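Long-range contacts in putative phosphosugar isomerase (Silicibacter pomeroyi DSS-3, PDB 3FJ1), which is of unproven activity but carries two SIS domains and probably binds phosphorylated sugar derivatives: residues A[44-49]-A[71-76]; A[85-90]-A[115-120]; A[273-278]-A[289-294]; A[208-213]-A[258-263]; A[8-13]-A[319-324]. One frame throughout, in Å; residues are numbered along the deposited sequence. Where two conformers were deposited one is given.

Helix 8-41 is the first helix of the chain, and contact 5 packs its first turns against helix 308-326 near the other end, so that the loop it closes spans both SIS domains and contains the four other contacts. Those follow one another in series. Contact 1 pairs strands 45-49 and 73-75 in the first parallel sheet; contact 2 then fastens the loop before strand 93-99 to the end of helix 105-116, and the two touch through Phe45 and Leu90. In the second domain, contact 4 pairs strands 208-212 and 257-259 before contact 3 joins helix 267-279 to the loop ahead of strand 295-296; Ile277 packs on Leu211 between them.

Contact 1 of 5, residues A[44-49]-A[71-76]; sequences SFVATV and LPVASL
Four backbone hydrogen bonds zip residues 44-49 to residues 71-76. Val46 is held through both its backbone N and its O, the N reaching Pro72 O at 3.0 Å and the O taking the N-H of Ala74 at 2.8 Å. Thr48 repeats the pattern, with N to Ala74 O and O receiving Leu76 N, all four bonds being fairly straight. On the face that carries Val46, Val73 and Thr48, the two valines lie side by side and point the same way, Val46 CB 4.0 Å from Val73 CG2. Thr48 crosses Val73 at about a right angle, its CG2 3.7 Å from Val73 CG1. This is the parallel pairing of a beta-alpha-beta unit, strand 45-49, helix 53-69 and strand 73-75, in the first SIS domain; the helix covers this same face through Ser62 and Ala65 on Val73. Thr48 OG1, between the backbone N and carbonyl carbon (chi1 61°), shares a water with Ser75 OG. On the reverse face Ala47 CB meets Leu76 CD1 at 3.7 Å. Near the start of the pairing, Leu71 CD2 rests on Ser44 O and Phe45 CB on the Pro72 ring. Farther out, Phe45 and Pro72 pack on Pro72 and Phe45 of the second subunit, respectively.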
# COMPACT_ATOMS: atom_id res chain seq x y z
N SER A 44 -6.37 -22.35 0.75
CA SER A 44 -5.02 -22.24 0.21
C SER A 44 -4.57 -20.81 -0.01
O SER A 44 -3.47 -20.59 -0.45
CB SER A 44 -4.91 -23.00 -1.10
OG SER A 44 -5.92 -22.61 -2.00
N PHE A 45 -5.42 -19.86 0.31
CA PHE A 45 -4.99 -18.47 0.26
C PHE A 45 -5.98 -17.59 0.99
O PHE A 45 -7.06 -18.02 1.42
CB PHE A 45 -4.66 -17.93 -1.15
CG PHE A 45 -5.85 -17.70 -2.02
CD1 PHE A 45 -6.42 -18.74 -2.72
CD2 PHE A 45 -6.38 -16.43 -2.16
CE1 PHE A 45 -7.54 -18.52 -3.55
CE2 PHE A 45 -7.48 -16.20 -2.98
CZ PHE A 45 -8.06 -17.25 -3.68
N VAL A 46 -5.51 -16.37 1.25
CA VAL A 46 -6.25 -15.40 2.04
C VAL A 46 -6.44 -14.10 1.27
O VAL A 46 -5.51 -13.64 0.60
CB VAL A 46 -5.51 -15.08 3.36
CG1 VAL A 46 -6.34 -14.11 4.21
CG2 VAL A 46 -5.20 -16.38 4.15
N ALA A 47 -7.61 -13.49 1.39
CA ALA A 47 -7.87 -12.16 0.84
C ALA A 47 -8.26 -11.26 1.99
O ALA A 47 -8.92 -11.72 2.91
CB ALA A 47 -8.98 -12.18 -0.20
N THR A 48 -7.79 -10.02 2.00
CA THR A 48 -8.17 -9.08 3.05
C THR A 48 -8.99 -7.94 2.43
O THR A 48 -8.80 -7.58 1.27
CB THR A 48 -7.00 -8.50 3.86
OG1 THR A 48 -6.13 -7.78 2.98
CG2 THR A 48 -6.21 -9.63 4.63
N VAL A 49 -9.91 -7.41 3.24
CA VAL A 49 -10.81 -6.33 2.86
C VAL A 49 -10.85 -5.33 4.03
O VAL A 49 -11.29 -5.65 5.14
CB VAL A 49 -12.25 -6.81 2.56
CG1 VAL A 49 -13.14 -5.64 2.10
CG2 VAL A 49 -12.23 -7.93 1.52
N LEU A 71 0.58 -19.02 3.81
CA LEU A 71 -0.51 -18.72 2.90
C LEU A 71 -0.33 -17.34 2.32
O LEU A 71 -0.10 -16.39 3.05
CB LEU A 71 -1.87 -18.81 3.61
CG LEU A 71 -2.29 -20.21 4.08
CD1 LEU A 71 -3.64 -20.15 4.78
CD2 LEU A 71 -2.35 -21.20 2.91
N PRO A 72 -0.40 -17.24 0.98
CA PRO A 72 -0.29 -15.93 0.34
C PRO A 72 -1.57 -15.12 0.65
O PRO A 72 -2.68 -15.67 0.73
CB PRO A 72 -0.14 -16.29 -1.13
CG PRO A 72 -0.80 -17.60 -1.27
CD PRO A 72 -0.61 -18.32 0.01
N VAL A 73 -1.40 -13.81 0.82
CA VAL A 73 -2.49 -12.91 1.23
C VAL A 73 -2.63 -11.78 0.22
O VAL A 73 -1.70 -10.98 0.01
CB VAL A 73 -2.21 -12.32 2.61
CG1 VAL A 73 -3.40 -11.48 3.12
CG2 VAL A 73 -1.88 -13.46 3.63
N ALA A 74 -3.77 -11.73 -0.42
CA ALA A 74 -4.07 -10.70 -1.38
C ALA A 74 -4.95 -9.62 -0.77
O ALA A 74 -6.03 -9.93 -0.26
CB ALA A 74 -4.80 -11.30 -2.59
N SER A 75 -4.51 -8.36 -0.83
CA SER A 75 -5.35 -7.23 -0.41
C SER A 75 -6.26 -6.80 -1.57
O SER A 75 -5.78 -6.36 -2.63
CB SER A 75 -4.48 -6.04 0.03
OG SER A 75 -5.24 -4.87 0.21
N LEU A 76 -7.56 -6.96 -1.37
CA LEU A 76 -8.54 -6.65 -2.38
C LEU A 76 -9.06 -5.22 -2.32
O LEU A 76 -9.66 -4.81 -1.33
CB LEU A 76 -9.73 -7.62 -2.27
CG LEU A 76 -9.53 -9.12 -2.51
CD1 LEU A 76 -10.89 -9.89 -2.32
CD2 LEU A 76 -8.88 -9.39 -3.87
O HOH W 1 -6.81 -5.09 2.43

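Contact 2 of 5, residues A[85-90]-A[115-120]; sequences DARLRL and GRDGAL
A Schellman motif ends helix 105-116, with Gly118 at positive phi as its C-prime residue, and the loop 85-90 of the first SIS domain is fastened to this helix end by a salt-bridge network. Arg116, its CG anti to the backbone N (chi1 179°) and its chain bent at chi3, turns its guanidinium back to grip Asp117 side-on: NE binds OD1 and NH2 binds OD2, one nitrogen to each carboxylate oxygen. Along another edge of the same flat group, Arg116 NH1 reaches the syn lone pair of Asp85 OD1 at 2.8 Å, an oxygen that also accepts from Asn113. Over one face lies the guanidinium of Arg87, stacked with planes at 1° and centres 3.7 Å apart. The two like charges are probably eased by the surrounding carboxylates; a water donating to Asp117 OD1 and accepting from Arg87 NH1 links Arg87 to the network. Asp117 also holds the loop backbone. Its OD2, already bound by Arg116, is met from above the carboxylate plane by Leu88 N at 3.0 Å, while its carbonyl O accepts from Leu90 N over the same distance, 3.0 Å, in a more bent bond. Packing completes the contact beside Gly118, where Leu90 CB stands 4.0 Å from Ala119 CB.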
# COMPACT_ATOMS: atom_id res chain seq x y z
N ASP A 85 -18.02 -4.59 -9.87
CA ASP A 85 -18.72 -5.84 -9.58
C ASP A 85 -18.12 -7.00 -10.37
O ASP A 85 -18.83 -7.74 -11.05
CB ASP A 85 -20.22 -5.71 -9.88
CG ASP A 85 -21.04 -6.85 -9.32
OD1 ASP A 85 -20.61 -7.52 -8.36
OD2 ASP A 85 -22.15 -7.05 -9.86
N ALA A 86 -16.80 -7.15 -10.30
CA ALA A 86 -16.10 -8.21 -10.97
C ALA A 86 -16.36 -9.54 -10.27
O ALA A 86 -16.59 -9.61 -9.03
CB ALA A 86 -14.57 -7.90 -11.05
N ARG A 87 -16.34 -10.60 -11.07
CA ARG A 87 -16.45 -11.95 -10.57
C ARG A 87 -15.04 -12.48 -10.37
O ARG A 87 -14.29 -12.61 -11.34
CB ARG A 87 -17.19 -12.83 -11.58
CG ARG A 87 -18.64 -12.44 -11.70
CD ARG A 87 -19.48 -13.10 -10.64
NE ARG A 87 -20.84 -12.57 -10.65
CZ ARG A 87 -21.90 -13.21 -10.17
NH1 ARG A 87 -21.79 -14.44 -9.67
NH2 ARG A 87 -23.10 -12.64 -10.22
N LEU A 88 -14.68 -12.74 -9.12
CA LEU A 88 -13.37 -13.27 -8.76
C LEU A 88 -13.44 -14.77 -8.50
O LEU A 88 -14.51 -15.32 -8.22
CB LEU A 88 -12.80 -12.53 -7.53
CG LEU A 88 -12.56 -11.01 -7.69
CD1 LEU A 88 -11.90 -10.46 -6.47
CD2 LEU A 88 -11.70 -10.75 -8.91
N ARG A 89 -12.30 -15.43 -8.64
CA ARG A 89 -12.16 -16.85 -8.34
C ARG A 89 -11.64 -16.95 -6.93
O ARG A 89 -10.43 -16.84 -6.69
CB ARG A 89 -11.23 -17.51 -9.36
CG ARG A 89 -11.87 -17.45 -10.73
CD ARG A 89 -10.93 -17.76 -11.88
NE ARG A 89 -10.24 -19.04 -11.72
CZ ARG A 89 -9.62 -19.68 -12.71
NH1 ARG A 89 -9.63 -19.20 -13.95
NH2 ARG A 89 -9.02 -20.83 -12.46
N LEU A 90 -12.56 -17.13 -5.98
CA LEU A 90 -12.21 -17.15 -4.56
C LEU A 90 -12.56 -18.46 -3.81
O LEU A 90 -12.56 -18.49 -2.58
CB LEU A 90 -12.80 -15.94 -3.85
CG LEU A 90 -12.26 -14.58 -4.31
CD1 LEU A 90 -13.03 -13.41 -3.65
CD2 LEU A 90 -10.80 -14.48 -3.99
N GLY A 115 -17.80 -13.74 -0.72
CA GLY A 115 -18.65 -14.90 -0.36
C GLY A 115 -19.37 -15.46 -1.56
O GLY A 115 -19.36 -16.67 -1.81
N ARG A 116 -20.00 -14.59 -2.34
CA ARG A 116 -20.66 -14.98 -3.57
C ARG A 116 -19.69 -15.75 -4.48
O ARG A 116 -20.05 -16.75 -5.10
CB ARG A 116 -21.15 -13.72 -4.31
CG ARG A 116 -21.87 -13.94 -5.67
CD ARG A 116 -21.90 -12.68 -6.52
NE ARG A 116 -20.58 -12.27 -6.98
CZ ARG A 116 -20.30 -11.09 -7.55
NH1 ARG A 116 -21.26 -10.21 -7.73
NH2 ARG A 116 -19.07 -10.78 -7.92
N ASP A 117 -18.44 -15.29 -4.53
CA ASP A 117 -17.41 -15.87 -5.37
C ASP A 117 -16.56 -17.01 -4.76
O ASP A 117 -15.51 -17.39 -5.33
CB ASP A 117 -16.54 -14.75 -5.92
CG ASP A 117 -17.32 -13.80 -6.81
OD1 ASP A 117 -18.43 -14.17 -7.27
OD2 ASP A 117 -16.83 -12.67 -7.04
N GLY A 118 -17.06 -17.55 -3.65
CA GLY A 118 -16.51 -18.78 -3.05
C GLY A 118 -15.74 -18.74 -1.76
O GLY A 118 -15.42 -19.80 -1.23
N ALA A 119 -15.43 -17.54 -1.26
CA ALA A 119 -14.59 -17.41 -0.08
C ALA A 119 -15.37 -17.68 1.20
O ALA A 119 -16.61 -17.53 1.22
CB ALA A 119 -13.97 -16.00 0.01
N LEU A 120 -14.65 -18.10 2.23
CA LEU A 120 -15.17 -18.22 3.59
C LEU A 120 -14.90 -16.86 4.20
O LEU A 120 -13.75 -16.50 4.46
CB LEU A 120 -14.45 -19.32 4.40
CG LEU A 120 -14.85 -19.45 5.88
CD1 LEU A 120 -16.30 -19.90 5.98
CD2 LEU A 120 -13.95 -20.44 6.61
O HOH W 2 -19.42 -16.01 -8.83

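Contact 3 of 5, residues A[273-278]-A[289-294]; sequences IADQIA and GRVTRA
Asp275 reaches out from helix 267-279 with its CG anti to the carbonyl carbon (chi1 -78°), so that the carboxylate lies in the bend of residues 291-294 and faces a row of backbone N-H groups. The two oxygens divide the donors. OD2 presents its syn lone pair to Thr292 N at 2.9 Å in a nearly straight bond (171°), and the Thr292 hydroxyl, whose side chain crosses that of Asp275 at about a right angle, adds a weak bond from OG1. OD1 takes two donors: Ala294 N, 2.8 Å away, comes nearly along its C-O axis, whereas Arg293 N at 2.9 Å meets it from above the carboxylate plane. A water donates to Asp275 OD2 and to Arg290 O, extending the grip to the carbonyl two residues before Thr292. Beside the carboxylate the surfaces are apolar. Ala274 CB packs against Val291 CG1 at 3.9 Å and also against Ala294 CB, and Ala278 CB touches Arg293 CG at 3.5 Å. Behind them Val284 of strand 284-286 meets both Ala274 and Ala294. The contact thus joins a helix of the second SIS domain to the connection leading into edge strand 295-296. With three consecutive backbone N-H groups directed at it, the carboxylate is probably stabilised in its ionised form, and bonds to both oxygens fix the rotation of the group.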
# COMPACT_ATOMS: atom_id res chain seq x y z
N ILE A 273 20.18 -0.07 9.28
CA ILE A 273 19.77 1.13 8.54
C ILE A 273 19.60 2.32 9.49
O ILE A 273 19.96 3.43 9.14
CB ILE A 273 18.49 0.89 7.73
CG1 ILE A 273 18.76 -0.11 6.61
CG2 ILE A 273 17.92 2.24 7.19
CD1 ILE A 273 19.64 0.42 5.49
N ALA A 274 19.07 2.08 10.69
CA ALA A 274 18.86 3.14 11.67
C ALA A 274 20.22 3.77 11.96
O ALA A 274 20.38 5.00 11.98
CB ALA A 274 18.20 2.58 12.94
N ASP A 275 21.22 2.92 12.18
CA ASP A 275 22.56 3.41 12.44
C ASP A 275 23.18 4.17 11.25
O ASP A 275 23.83 5.18 11.47
CB ASP A 275 23.48 2.27 12.90
CG ASP A 275 23.26 1.89 14.36
OD1 ASP A 275 22.66 2.67 15.12
OD2 ASP A 275 23.72 0.82 14.79
N GLN A 276 22.95 3.69 10.02
CA GLN A 276 23.48 4.33 8.81
C GLN A 276 22.93 5.75 8.66
O GLN A 276 23.67 6.70 8.31
CB GLN A 276 23.12 3.53 7.55
CG GLN A 276 23.95 2.27 7.32
CD GLN A 276 23.50 1.50 6.09
OE1 GLN A 276 23.08 2.10 5.09
NE2 GLN A 276 23.52 0.17 6.18
N ILE A 277 21.64 5.87 8.95
CA ILE A 277 20.94 7.15 8.91
C ILE A 277 21.54 8.09 9.98
O ILE A 277 21.89 9.26 9.68
CB ILE A 277 19.42 6.98 9.05
CG1 ILE A 277 18.84 6.19 7.87
CG2 ILE A 277 18.75 8.35 9.17
CD1 ILE A 277 17.44 5.73 8.10
N ALA A 278 21.70 7.59 11.21
CA ALA A 278 22.32 8.36 12.31
C ALA A 278 23.75 8.78 11.99
O ALA A 278 24.20 9.87 12.37
CB ALA A 278 22.28 7.54 13.62
N GLY A 289 17.91 -2.71 21.23
CA GLY A 289 19.21 -2.58 21.85
C GLY A 289 20.34 -2.77 20.87
O GLY A 289 21.49 -2.48 21.20
N ARG A 290 20.02 -3.21 19.66
CA ARG A 290 21.03 -3.50 18.64
C ARG A 290 21.66 -2.29 17.96
O ARG A 290 22.69 -2.43 17.33
CB ARG A 290 20.46 -4.40 17.55
CG ARG A 290 19.99 -5.73 18.03
CD ARG A 290 19.69 -6.58 16.85
NE ARG A 290 20.94 -7.10 16.31
CZ ARG A 290 21.30 -8.38 16.29
NH1 ARG A 290 20.46 -9.34 16.68
NH2 ARG A 290 22.48 -8.70 15.81
N VAL A 291 21.03 -1.12 18.05
CA VAL A 291 21.61 0.09 17.47
C VAL A 291 22.76 0.58 18.35
O VAL A 291 22.67 0.55 19.58
CB VAL A 291 20.59 1.23 17.29
CG1 VAL A 291 19.59 0.88 16.17
CG2 VAL A 291 19.90 1.55 18.59
N THR A 292 23.82 1.04 17.69
CA THR A 292 25.03 1.50 18.34
C THR A 292 25.26 3.00 18.13
O THR A 292 26.06 3.60 18.86
CB THR A 292 26.22 0.68 17.84
OG1 THR A 292 26.55 1.06 16.50
CG2 THR A 292 25.86 -0.80 17.82
N ARG A 293 24.55 3.60 17.16
CA ARG A 293 24.64 5.02 16.82
C ARG A 293 23.27 5.68 17.08
O ARG A 293 23.14 6.66 17.79
CB ARG A 293 25.03 5.13 15.34
CG ARG A 293 25.40 6.51 14.83
CD ARG A 293 26.90 6.75 14.88
NE ARG A 293 27.60 6.04 13.81
CZ ARG A 293 28.92 6.06 13.62
NH1 ARG A 293 29.69 6.76 14.44
NH2 ARG A 293 29.47 5.39 12.62
N ALA A 294 22.23 5.12 16.46
CA ALA A 294 20.87 5.61 16.69
C ALA A 294 20.56 5.43 18.19
O ALA A 294 21.15 4.56 18.85
CB ALA A 294 19.84 4.82 15.82
O HOH W 3 23.13 -2.38 14.37

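Contact 4 of 5, residues A[208-213]-A[258-263]; sequences LFTLGR and LGFAAG
Three backbone hydrogen bonds, each 2.8 Å long, join the segments: Leu258 N to Phe209 O, Leu211 N to Leu258 O and Phe260 N to Leu211 O. The first donor comes nearly along the axis of its carbonyl, but the other two stand above the carbonyl planes, and Thr210 CA adds a CH...O contact to Leu258 O. The pairing is parallel, Thr210 opposite Leu258 and Leu211 opposite Gly259, and it lies inside the five-stranded parallel sheet of the second SIS domain, where strand 208-212 is flanked by strand 235-239 and strand 257-259. On the face bearing Thr210 and Leu258, the Phe260 ring (CG anti to the carbonyl carbon, chi1 -74°) lies alongside Thr210. Its edge is turned to this neighbour, with Phe260 CE2 3.9 Å from Thr210 CB, and Leu211 O also sits at the ring edge, 3.5 Å from Phe260 CD2. One face of the ring is covered by Leu258 CD2, 4.0 Å above the ring plane and over its centre. Thr210 OG1 turns from the ring to bond Ser220 O of helix 217-231, whose Val219 and Ala223 also pack on Phe260. Leu208 CD1 approaches Leu258 CB at 4.3 Å, and Phe316 of helix 308-326 touches both leucines. Past the strand end, Arg213 forms a salt bridge with Asp106 of the second subunit.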
# COMPACT_ATOMS: atom_id res chain seq x y z
N LEU A 208 7.57 13.78 11.26
CA LEU A 208 8.13 12.52 11.71
C LEU A 208 8.24 11.49 10.61
O LEU A 208 7.31 11.33 9.84
CB LEU A 208 7.25 11.96 12.81
CG LEU A 208 7.61 10.58 13.38
CD1 LEU A 208 8.92 10.68 14.18
CD2 LEU A 208 6.46 10.01 14.21
N PHE A 209 9.38 10.79 10.55
CA PHE A 209 9.53 9.64 9.69
C PHE A 209 9.53 8.37 10.53
O PHE A 209 10.20 8.29 11.55
CB PHE A 209 10.81 9.72 8.84
CG PHE A 209 10.84 10.90 7.92
CD1 PHE A 209 9.97 10.97 6.86
CD2 PHE A 209 11.77 11.92 8.10
CE1 PHE A 209 10.00 12.05 5.98
CE2 PHE A 209 11.81 13.01 7.25
CZ PHE A 209 10.91 13.07 6.18
N THR A 210 8.67 7.43 10.18
CA THR A 210 8.65 6.11 10.83
C THR A 210 9.19 5.06 9.87
O THR A 210 9.02 5.16 8.65
CB THR A 210 7.24 5.75 11.32
OG1 THR A 210 6.34 5.73 10.20
CG2 THR A 210 6.78 6.80 12.37
N LEU A 211 9.88 4.07 10.42
CA LEU A 211 10.42 2.96 9.66
C LEU A 211 9.98 1.64 10.25
O LEU A 211 9.74 1.49 11.45
CB LEU A 211 11.96 2.99 9.65
CG LEU A 211 12.69 4.26 9.22
CD1 LEU A 211 14.24 4.01 9.28
CD2 LEU A 211 12.26 4.71 7.86
N GLY A 212 9.89 0.65 9.37
CA GLY A 212 9.61 -0.72 9.75
C GLY A 212 10.32 -1.63 8.75
O GLY A 212 10.79 -1.17 7.73
N ARG A 213 10.41 -2.90 9.07
CA ARG A 213 10.99 -3.88 8.17
C ARG A 213 10.27 -5.20 8.44
O ARG A 213 10.26 -5.68 9.57
CB ARG A 213 12.50 -3.99 8.39
CG ARG A 213 13.25 -5.00 7.51
CD ARG A 213 13.08 -4.68 6.01
NE ARG A 213 14.02 -5.42 5.16
CZ ARG A 213 13.81 -5.65 3.86
NH1 ARG A 213 12.69 -5.25 3.29
NH2 ARG A 213 14.69 -6.31 3.13
N LEU A 258 11.98 7.36 13.51
CA LEU A 258 11.66 6.36 14.51
C LEU A 258 11.62 4.98 13.87
O LEU A 258 10.73 4.70 13.05
CB LEU A 258 10.31 6.69 15.12
CG LEU A 258 9.91 6.08 16.46
CD1 LEU A 258 8.48 6.52 16.81
CD2 LEU A 258 10.10 4.57 16.60
N GLY A 259 12.56 4.12 14.23
CA GLY A 259 12.62 2.76 13.72
C GLY A 259 11.89 1.76 14.60
O GLY A 259 12.31 1.52 15.74
N PHE A 260 10.81 1.19 14.07
CA PHE A 260 10.04 0.14 14.71
C PHE A 260 10.73 -1.20 14.48
O PHE A 260 10.68 -1.75 13.38
CB PHE A 260 8.59 0.12 14.21
CG PHE A 260 7.77 1.27 14.75
CD1 PHE A 260 7.19 1.17 15.98
CD2 PHE A 260 7.58 2.44 14.03
CE1 PHE A 260 6.42 2.21 16.49
CE2 PHE A 260 6.82 3.47 14.51
CZ PHE A 260 6.24 3.37 15.72
N ALA A 261 11.40 -1.68 15.53
CA ALA A 261 12.08 -2.99 15.51
C ALA A 261 11.44 -3.98 16.49
O ALA A 261 11.37 -3.72 17.69
CB ALA A 261 13.57 -2.82 15.85
N ALA A 262 10.93 -5.10 15.97
CA ALA A 262 10.43 -6.20 16.77
C ALA A 262 11.60 -7.15 17.00
O ALA A 262 12.61 -7.09 16.29
CB ALA A 262 9.28 -6.93 16.01
N GLY A 263 11.47 -8.03 17.99
CA GLY A 263 12.47 -9.08 18.26
C GLY A 263 12.26 -10.25 17.31
O GLY A 263 11.85 -11.34 17.72

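Contact 5 of 5, residues A[8-13]-A[319-324]; sequences RMRREI and MVEAFA
Selenomethionine Met9 has a fully extended side chain, with CG anti to the backbone N (chi1 -178°) and the later torsions also anti, and this carries its tip across to helix 308-326. Its CE ends 3.8 Å from Val320 CG1, the two side chains crossing at about a right angle, while SE lies over Glu321 CB at 3.9 Å. Glu321 runs past Met9 in the opposite direction; its CG is anti to the backbone N, and a bend at chi2 (-76°) lays the carboxylate against Arg10, with CD 3.6 Å from Arg10 CB. The contact is antiparallel helix packing, axes 9.8 Å apart at 155°, between the first turns of helix 8-41 and the helix that follows the second parallel sheet. Ile13 CD1 reaches Glu321 CB at 3.9 Å from the next turn. Arg10 is bent at chi2 and chi3, which folds its guanidinium over Ile13 CG2 and turns its plane almost perpendicular to the Glu321 carboxylate. The two charged groups do not touch but are bridged by a water, which accepts from Arg10 NH1 and donates to Glu321 OE1 at 2.7 Å. Each has further partners: Arg10 a salt bridge with Asp14, and Glu321 OE2 a hydrogen bond with Thr7 OG1.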
# COMPACT_ATOMS: atom_id res chain seq x y z
N ARG A 8 -9.20 11.96 26.26
CA ARG A 8 -9.89 10.74 25.86
C ARG A 8 -8.88 9.76 25.26
O ARG A 8 -8.97 8.56 25.47
CB ARG A 8 -11.03 11.06 24.88
CG ARG A 8 -11.95 9.89 24.56
CD ARG A 8 -12.62 9.32 25.82
NE ARG A 8 -13.68 10.19 26.34
CZ ARG A 8 -14.25 10.05 27.53
NH1 ARG A 8 -13.86 9.08 28.35
NH2 ARG A 8 -15.21 10.92 27.90
N MSE A 9 -7.91 10.28 24.52
CA MSE A 9 -6.89 9.42 23.92
C MSE A 9 -6.15 8.67 25.01
O MSE A 9 -5.96 7.46 24.91
CB MSE A 9 -5.89 10.24 23.10
CG MSE A 9 -4.87 9.40 22.42
SE MSE A 9 -3.71 10.46 21.26
CE MSE A 9 -2.49 9.05 20.64
N ARG A 10 -5.75 9.38 26.07
CA ARG A 10 -5.05 8.71 27.18
C ARG A 10 -5.94 7.71 27.91
O ARG A 10 -5.47 6.64 28.28
CB ARG A 10 -4.48 9.71 28.18
CG ARG A 10 -3.59 9.05 29.26
CD ARG A 10 -2.28 8.48 28.69
NE ARG A 10 -1.96 7.18 29.27
CZ ARG A 10 -0.87 6.48 28.98
NH1 ARG A 10 0.07 6.97 28.18
NH2 ARG A 10 -0.68 5.30 29.55
N ARG A 11 -7.20 8.06 28.14
CA ARG A 11 -8.13 7.15 28.80
C ARG A 11 -8.16 5.83 28.01
O ARG A 11 -8.14 4.75 28.58
CB ARG A 11 -9.56 7.70 28.78
CG ARG A 11 -9.83 8.93 29.62
CD ARG A 11 -10.00 8.60 31.03
NE ARG A 11 -10.33 9.76 31.86
CZ ARG A 11 -10.19 9.79 33.17
NH1 ARG A 11 -9.67 8.75 33.80
NH2 ARG A 11 -10.51 10.88 33.85
N GLU A 12 -8.20 5.95 26.69
CA GLU A 12 -8.36 4.76 25.92
C GLU A 12 -7.05 3.95 25.86
O GLU A 12 -7.10 2.73 25.92
CB GLU A 12 -9.10 5.08 24.62
CG GLU A 12 -10.53 5.51 25.00
CD GLU A 12 -11.42 5.99 23.87
OE1 GLU A 12 -11.08 5.81 22.69
OE2 GLU A 12 -12.51 6.53 24.19
N ILE A 13 -5.90 4.62 25.85
CA ILE A 13 -4.62 3.92 25.94
C ILE A 13 -4.53 3.15 27.28
O ILE A 13 -4.04 2.00 27.30
CB ILE A 13 -3.42 4.91 25.81
CG1 ILE A 13 -3.34 5.49 24.40
CG2 ILE A 13 -2.11 4.20 26.17
CD1 ILE A 13 -2.41 6.74 24.28
N MSE A 319 3.55 8.02 23.60
CA MSE A 319 4.42 9.15 23.25
C MSE A 319 3.63 10.30 22.58
O MSE A 319 3.71 11.48 23.00
CB MSE A 319 5.58 8.70 22.36
CG MSE A 319 6.61 9.77 22.00
SE MSE A 319 6.03 10.94 20.55
CE MSE A 319 6.28 9.66 19.07
N VAL A 320 2.80 9.93 21.60
CA VAL A 320 1.99 10.93 20.85
C VAL A 320 1.01 11.66 21.78
O VAL A 320 0.89 12.88 21.72
CB VAL A 320 1.26 10.28 19.66
CG1 VAL A 320 0.21 11.24 19.02
CG2 VAL A 320 2.30 9.81 18.58
N GLU A 321 0.34 10.93 22.66
CA GLU A 321 -0.61 11.59 23.57
C GLU A 321 0.15 12.57 24.48
O GLU A 321 -0.33 13.68 24.73
CB GLU A 321 -1.39 10.55 24.37
CG GLU A 321 -2.56 11.13 25.16
CD GLU A 321 -2.18 11.87 26.43
OE1 GLU A 321 -1.15 11.53 27.10
OE2 GLU A 321 -2.98 12.78 26.79
N ALA A 322 1.30 12.16 25.01
CA ALA A 322 2.08 13.03 25.88
C ALA A 322 2.55 14.26 25.10
O ALA A 322 2.56 15.36 25.62
CB ALA A 322 3.27 12.28 26.47
N PHE A 323 3.00 14.05 23.86
CA PHE A 323 3.47 15.13 23.00
C PHE A 323 2.38 16.17 22.79
O PHE A 323 2.61 17.40 22.92
CB PHE A 323 3.89 14.56 21.64
CG PHE A 323 4.26 15.60 20.65
CD1 PHE A 323 5.48 16.25 20.72
CD2 PHE A 323 3.37 15.98 19.65
CE1 PHE A 323 5.82 17.26 19.80
CE2 PHE A 323 3.72 17.01 18.72
CZ PHE A 323 4.94 17.61 18.80
N ALA A 324 1.19 15.70 22.46
CA ALA A 324 0.09 16.59 22.19
C ALA A 324 -0.40 17.31 23.45
O ALA A 324 -0.57 18.55 23.42
CB ALA A 324 -1.09 15.84 21.51
O HOH W 4 0.74 9.61 27.20